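Local coordinates for VgrG protein (PDB 4DTH) that binds ATP and magnesium ions in a toxin domain that probably cross-links G-actin, at residues Q173-G178 / N357-Y362; N334-G339 / A347-F352. All coordinates share one frame; numbering follows the deposited sequence. Where two conformers were deposited one is given.

Contact 1 of 2, residues Q173-G178 / N357-Y362. With MG (magnesium ion), chain D; ATP (adenosine-5'-triphosphate), chain B.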
# COMPACT_ATOMS: atom_id res chain seq x y z
N GLN A 173 4.12 0.98 -10.88
CA GLN A 173 4.11 -0.21 -10.05
C GLN A 173 4.65 -0.08 -8.63
O GLN A 173 5.69 0.53 -8.41
CB GLN A 173 4.84 -1.35 -10.77
CG GLN A 173 4.13 -1.79 -12.06
CD GLN A 173 4.88 -2.83 -12.86
OE1 GLN A 173 6.11 -2.93 -12.84
NE2 GLN A 173 4.14 -3.59 -13.65
N GLN A 174 3.95 -0.74 -7.69
CA GLN A 174 4.39 -0.87 -6.30
C GLN A 174 4.19 -2.31 -5.87
O GLN A 174 3.43 -3.05 -6.50
CB GLN A 174 3.60 0.03 -5.34
CG GLN A 174 4.04 1.49 -5.37
CD GLN A 174 3.16 2.27 -6.29
OE1 GLN A 174 1.94 2.37 -6.09
NE2 GLN A 174 3.75 2.84 -7.32
N ALA A 175 4.88 -2.70 -4.80
CA ALA A 175 4.72 -4.00 -4.18
C ALA A 175 4.58 -3.77 -2.68
O ALA A 175 5.22 -2.86 -2.14
CB ALA A 175 5.92 -4.88 -4.46
N THR A 176 3.74 -4.58 -2.03
CA THR A 176 3.53 -4.53 -0.59
C THR A 176 3.88 -5.89 -0.02
O THR A 176 3.35 -6.90 -0.49
CB THR A 176 2.11 -4.03 -0.24
OG1 THR A 176 1.99 -2.69 -0.72
CG2 THR A 176 1.82 -4.07 1.26
N VAL A 177 4.77 -5.92 0.98
CA VAL A 177 5.24 -7.14 1.63
C VAL A 177 4.71 -7.17 3.06
O VAL A 177 4.83 -6.17 3.77
CB VAL A 177 6.79 -7.26 1.57
CG1 VAL A 177 7.33 -8.37 2.47
CG2 VAL A 177 7.28 -7.44 0.13
N GLY A 178 4.16 -8.31 3.46
CA GLY A 178 3.69 -8.52 4.82
C GLY A 178 4.55 -9.55 5.52
O GLY A 178 4.80 -10.61 4.94
N ASN A 357 15.09 -4.25 -7.35
CA ASN A 357 15.53 -5.37 -8.19
C ASN A 357 15.12 -6.73 -7.61
O ASN A 357 14.66 -7.59 -8.37
CB ASN A 357 17.05 -5.32 -8.42
CG ASN A 357 17.53 -4.09 -9.15
OD1 ASN A 357 18.46 -3.41 -8.71
ND2 ASN A 357 16.92 -3.78 -10.29
N GLU A 358 15.22 -6.90 -6.28
CA GLU A 358 14.86 -8.12 -5.55
C GLU A 358 13.39 -8.55 -5.73
O GLU A 358 13.07 -9.73 -5.59
CB GLU A 358 15.16 -7.97 -4.04
CG GLU A 358 16.64 -7.78 -3.71
CD GLU A 358 17.11 -6.35 -3.58
OE1 GLU A 358 16.59 -5.46 -4.29
OE2 GLU A 358 18.05 -6.12 -2.78
N LEU A 359 12.49 -7.59 -6.02
CA LEU A 359 11.06 -7.87 -6.15
C LEU A 359 10.50 -7.72 -7.56
O LEU A 359 9.30 -7.92 -7.74
CB LEU A 359 10.24 -7.04 -5.14
CG LEU A 359 10.58 -7.17 -3.64
CD1 LEU A 359 9.71 -6.25 -2.84
CD2 LEU A 359 10.42 -8.60 -3.13
N GLN A 360 11.35 -7.36 -8.55
CA GLN A 360 10.89 -7.18 -9.93
C GLN A 360 10.19 -8.39 -10.55
O GLN A 360 9.28 -8.21 -11.36
CB GLN A 360 12.00 -6.71 -10.86
CG GLN A 360 12.31 -5.23 -10.69
CD GLN A 360 11.29 -4.28 -11.33
OE1 GLN A 360 10.34 -4.67 -12.03
NE2 GLN A 360 11.50 -3.00 -11.12
N SER A 361 10.62 -9.62 -10.14
CA SER A 361 10.05 -10.87 -10.65
C SER A 361 8.56 -11.04 -10.28
O SER A 361 7.87 -11.84 -10.91
CB SER A 361 10.87 -12.06 -10.16
OG SER A 361 10.82 -12.17 -8.75
N TYR A 362 8.06 -10.28 -9.28
CA TYR A 362 6.66 -10.35 -8.84
C TYR A 362 5.74 -9.47 -9.71
O TYR A 362 4.52 -9.55 -9.60
CB TYR A 362 6.54 -9.90 -7.37
CG TYR A 362 7.19 -10.86 -6.40
CD1 TYR A 362 6.48 -11.94 -5.87
CD2 TYR A 362 8.52 -10.70 -6.00
CE1 TYR A 362 7.07 -12.83 -4.98
CE2 TYR A 362 9.12 -11.58 -5.10
CZ TYR A 362 8.39 -12.65 -4.59
OH TYR A 362 8.97 -13.53 -3.72
MG MG D . 0.79 2.58 -3.88
PG ATP B . -2.90 3.81 0.42
O1G ATP B . -1.41 3.68 0.26
O2G ATP B . -3.27 4.00 1.86
O3G ATP B . -3.45 4.96 -0.37
PB ATP B . -4.89 1.84 -0.23
O1B ATP B . -5.67 2.10 0.99
O2B ATP B . -5.62 2.45 -1.41
O3B ATP B . -3.53 2.44 -0.11
PA ATP B . -4.47 -0.87 0.48
O1A ATP B . -4.33 -0.34 1.86
O2A ATP B . -5.67 -1.82 0.48
O3A ATP B . -4.73 0.26 -0.46
O5' ATP B . -3.12 -1.63 0.08
C5' ATP B . -3.18 -2.44 -1.11
C4' ATP B . -1.92 -3.23 -1.33
O4' ATP B . -1.63 -4.05 -0.16
C3' ATP B . -2.01 -4.21 -2.50
O3' ATP B . -0.76 -4.36 -3.18
C2' ATP B . -2.43 -5.49 -1.79
O2' ATP B . -2.23 -6.67 -2.56
C1' ATP B . -1.54 -5.41 -0.57
N9 ATP B . -1.89 -6.28 0.55
C8 ATP B . -3.07 -6.32 1.24
N7 ATP B . -3.08 -7.21 2.21
C5 ATP B . -1.82 -7.79 2.15
C6 ATP B . -1.20 -8.79 2.92
N6 ATP B . -1.78 -9.42 3.95
N1 ATP B . 0.08 -9.12 2.60
C2 ATP B . 0.68 -8.48 1.59
N3 ATP B . 0.19 -7.53 0.80
C4 ATP B . -1.08 -7.22 1.13
O HOH W 1 8.21 -2.49 -11.19
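Leu359 reaches from the loop that follows strand 343-352 and lays one methyl against two small side chains of strand 173-180. Its CD1 lies 4.0 Å from CG2 of Val177, the two side chains crossing at a slant, and a looser 4.3 Å from CB of Ala175. With CG beside the backbone N and CD1 extended from CA (chi2 178°), the leucine carries this methyl at its furthest point, long enough to span a gap in which the nearest CA atoms are still 7.7 Å apart. Short Ala175 and branched Val177 suit the strand face because they leave room for that tip while staying wholly apolar; Met98, Leu194 and Phe352 also pack on Leu359. Strand 173-180 lies between strands 24-30 and 343-352 in the sheet, antiparallel to both, and its alternation divides the labour: Ala175 and Val177 face this apolar packing, whereas Gln174 and Thr176, on the other face, serve the ATP site. Gln174, bent at chi2 (96°), brings OE1 to 2.5 Å from a magnesium ion that Glu28 and Glu351 also bind, and CG2 of Thr176 lies 3.7 Å from ribose O4' of ATP. Towards the Gln173 end the contact becomes loose and polar. Gln173 and Gln360 do not touch; a water sits between their amides, 2.7 Å from OE1 of Gln173 and 3.2 Å from OE1 of Gln360, although its protons may be shared with another acceptor. Long amides suit a margin where one water links the two, and Gln173 NE2 is bonded separately to Pro364 O.

Contact 2 of 2, residues N334-G339 / A347-F352. With ATP (adenosine-5'-triphosphate), chain B.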
# COMPACT_ATOMS: atom_id res chain seq x y z
N ASN A 334 -4.33 -3.16 9.04
CA ASN A 334 -4.18 -3.46 10.47
C ASN A 334 -4.75 -4.78 10.95
O ASN A 334 -4.59 -5.11 12.13
CB ASN A 334 -4.77 -2.30 11.29
CG ASN A 334 -4.16 -0.96 10.93
OD1 ASN A 334 -3.01 -0.89 10.48
ND2 ASN A 334 -4.92 0.11 11.07
N ASN A 335 -5.39 -5.52 10.05
CA ASN A 335 -6.03 -6.80 10.37
C ASN A 335 -5.31 -7.99 9.73
O ASN A 335 -5.88 -9.09 9.67
CB ASN A 335 -7.50 -6.74 9.94
CG ASN A 335 -7.73 -6.47 8.47
OD1 ASN A 335 -6.81 -6.14 7.71
ND2 ASN A 335 -8.97 -6.58 8.04
N ALA A 336 -4.08 -7.79 9.23
CA ALA A 336 -3.31 -8.86 8.58
C ALA A 336 -2.62 -9.71 9.65
O ALA A 336 -2.12 -9.18 10.64
CB ALA A 336 -2.28 -8.28 7.63
N THR A 337 -2.61 -11.03 9.45
CA THR A 337 -2.00 -11.97 10.41
C THR A 337 -1.12 -13.00 9.72
O THR A 337 -1.25 -13.25 8.51
CB THR A 337 -3.06 -12.62 11.31
OG1 THR A 337 -3.93 -13.41 10.50
CG2 THR A 337 -3.87 -11.62 12.14
N VAL A 338 -0.22 -13.63 10.49
CA VAL A 338 0.74 -14.63 10.02
C VAL A 338 0.82 -15.82 11.00
O VAL A 338 0.36 -15.70 12.14
CB VAL A 338 2.12 -13.94 9.75
CG1 VAL A 338 3.30 -14.89 9.87
CG2 VAL A 338 2.14 -13.28 8.40
N GLY A 339 1.36 -16.94 10.53
CA GLY A 339 1.60 -18.13 11.34
C GLY A 339 0.46 -19.12 11.34
O GLY A 339 -0.13 -19.42 10.29
N ALA A 347 0.83 -9.38 11.63
CA ALA A 347 1.63 -9.15 10.44
C ALA A 347 1.70 -7.64 10.27
O ALA A 347 0.72 -6.94 10.53
CB ALA A 347 0.97 -9.79 9.21
N ILE A 348 2.86 -7.15 9.86
CA ILE A 348 3.08 -5.73 9.57
C ILE A 348 3.48 -5.60 8.13
O ILE A 348 4.26 -6.42 7.62
CB ILE A 348 4.03 -5.01 10.58
CG1 ILE A 348 5.40 -5.73 10.69
CG2 ILE A 348 3.31 -4.84 11.94
CD1 ILE A 348 6.47 -5.00 11.62
N LEU A 349 2.90 -4.62 7.43
CA LEU A 349 3.06 -4.46 5.99
C LEU A 349 3.86 -3.26 5.56
O LEU A 349 3.85 -2.24 6.23
CB LEU A 349 1.67 -4.44 5.33
CG LEU A 349 1.09 -5.83 5.02
CD1 LEU A 349 0.66 -6.59 6.30
CD2 LEU A 349 -0.07 -5.69 4.13
N PHE A 350 4.54 -3.39 4.40
CA PHE A 350 5.40 -2.33 3.89
C PHE A 350 5.26 -2.17 2.41
O PHE A 350 5.32 -3.16 1.67
CB PHE A 350 6.87 -2.61 4.25
CG PHE A 350 7.08 -2.78 5.74
CD1 PHE A 350 7.32 -1.67 6.54
CD2 PHE A 350 6.96 -4.02 6.34
CE1 PHE A 350 7.45 -1.81 7.93
CE2 PHE A 350 7.10 -4.16 7.72
CZ PHE A 350 7.33 -3.05 8.51
N GLU A 351 5.10 -0.92 1.96
CA GLU A 351 4.95 -0.61 0.55
C GLU A 351 6.26 -0.12 -0.04
O GLU A 351 6.83 0.88 0.42
CB GLU A 351 3.84 0.45 0.38
CG GLU A 351 3.63 0.89 -1.06
CD GLU A 351 2.59 1.99 -1.23
OE1 GLU A 351 1.58 1.98 -0.50
OE2 GLU A 351 2.77 2.83 -2.14
N PHE A 352 6.73 -0.81 -1.09
CA PHE A 352 7.92 -0.40 -1.84
C PHE A 352 7.43 0.60 -2.88
O PHE A 352 6.77 0.21 -3.85
CB PHE A 352 8.59 -1.62 -2.49
CG PHE A 352 9.28 -2.51 -1.48
CD1 PHE A 352 8.55 -3.44 -0.73
CD2 PHE A 352 10.65 -2.42 -1.26
CE1 PHE A 352 9.18 -4.25 0.21
CE2 PHE A 352 11.28 -3.25 -0.33
CZ PHE A 352 10.54 -4.15 0.42
PG ATP B . -2.90 3.81 0.42
O1G ATP B . -1.41 3.68 0.26
O2G ATP B . -3.27 4.00 1.86
O3G ATP B . -3.45 4.96 -0.37
PB ATP B . -4.89 1.84 -0.23
O1B ATP B . -5.67 2.10 0.99
O2B ATP B . -5.62 2.45 -1.41
O3B ATP B . -3.53 2.44 -0.11
PA ATP B . -4.47 -0.87 0.48
O1A ATP B . -4.33 -0.34 1.86
O2A ATP B . -5.67 -1.82 0.48
O3A ATP B . -4.73 0.26 -0.46
O5' ATP B . -3.12 -1.63 0.08
C5' ATP B . -3.18 -2.44 -1.11
C4' ATP B . -1.92 -3.23 -1.33
O4' ATP B . -1.63 -4.05 -0.16
C3' ATP B . -2.01 -4.21 -2.50
O3' ATP B . -0.76 -4.36 -3.18
C2' ATP B . -2.43 -5.49 -1.79
O2' ATP B . -2.23 -6.67 -2.56
C1' ATP B . -1.54 -5.41 -0.57
N9 ATP B . -1.89 -6.28 0.55
C8 ATP B . -3.07 -6.32 1.24
N7 ATP B . -3.08 -7.21 2.21
C5 ATP B . -1.82 -7.79 2.15
C6 ATP B . -1.20 -8.79 2.92
N6 ATP B . -1.78 -9.42 3.95
N1 ATP B . 0.08 -9.12 2.60
C2 ATP B . 0.68 -8.48 1.59
N3 ATP B . 0.19 -7.53 0.80
C4 ATP B . -1.08 -7.22 1.13
O HOH W 2 -1.90 -5.89 9.98
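Ala336 and Ala347 meet backbone to backbone and methyl to methyl. Ala347 N donates to Ala336 O over 3.1 Å, fairly straight at 156° but arriving from above the carbonyl plane, 41° out of it. The return bond is replaced by a water, which accepts from Ala336 N and lies 2.9 Å from Ala347 O, bridging the gap where 334-336 leaves the pairing. Small side chains fit the join: CB of Ala347 is wedged close to the peptide of Ala336, 3.9 Å from its CB, and on its other flank takes CG2 of Val338 at 3.8 Å. Thr337 points away, its OG1 bonded to His19.

Leu349, two residues further along, joins the pairing to the nucleotide. Its CB and CG form the stem that lifts the fork off the strand. From the fork CD1 turns to CB of Ala336, 3.6 Å away, while CD2, the branch left extended from CA by a chi2 of 71°, comes down over the face of the adenine, 3.4 Å from ATP C5. A leucine suits this place because its two methyls can serve protein and base at once, the second as a CH-pi contact. Ala336 CB adds a looser touch at 3.9 Å from ATP N6. Glu351, stretched out with CG anti to the backbone N, binds a magnesium ion with Gln174 and Glu28, its OE2 salt-bridged to Arg353. Strands 337-338 and 343-352 form an antiparallel beta hairpin, beside whose open end Ala336 and Leu349 line the adenine side of the ATP pocket.

How the contacts relate
The centres of the two contacts are 15 Å apart, and the link between them is direct: strands 173-180 and 343-352 pair antiparallel, with Ala175 O 2.8 Å from Phe352 N and Val177 O 2.9 Å from Phe350 N, both probable hydrogen bonds. Along the chain the order is 173-178, 334-339, 347-352, 357-362, so the hairpin of contact 2 falls wholly between the two partners of contact 1. Strand 343-352 runs from the hairpin into the loop that folds back on strand 173-180. Both contacts touch ATP, and Gln174 and Glu351 bind the same magnesium ion, so these paired strands build adjoining parts of one nucleotide and metal site.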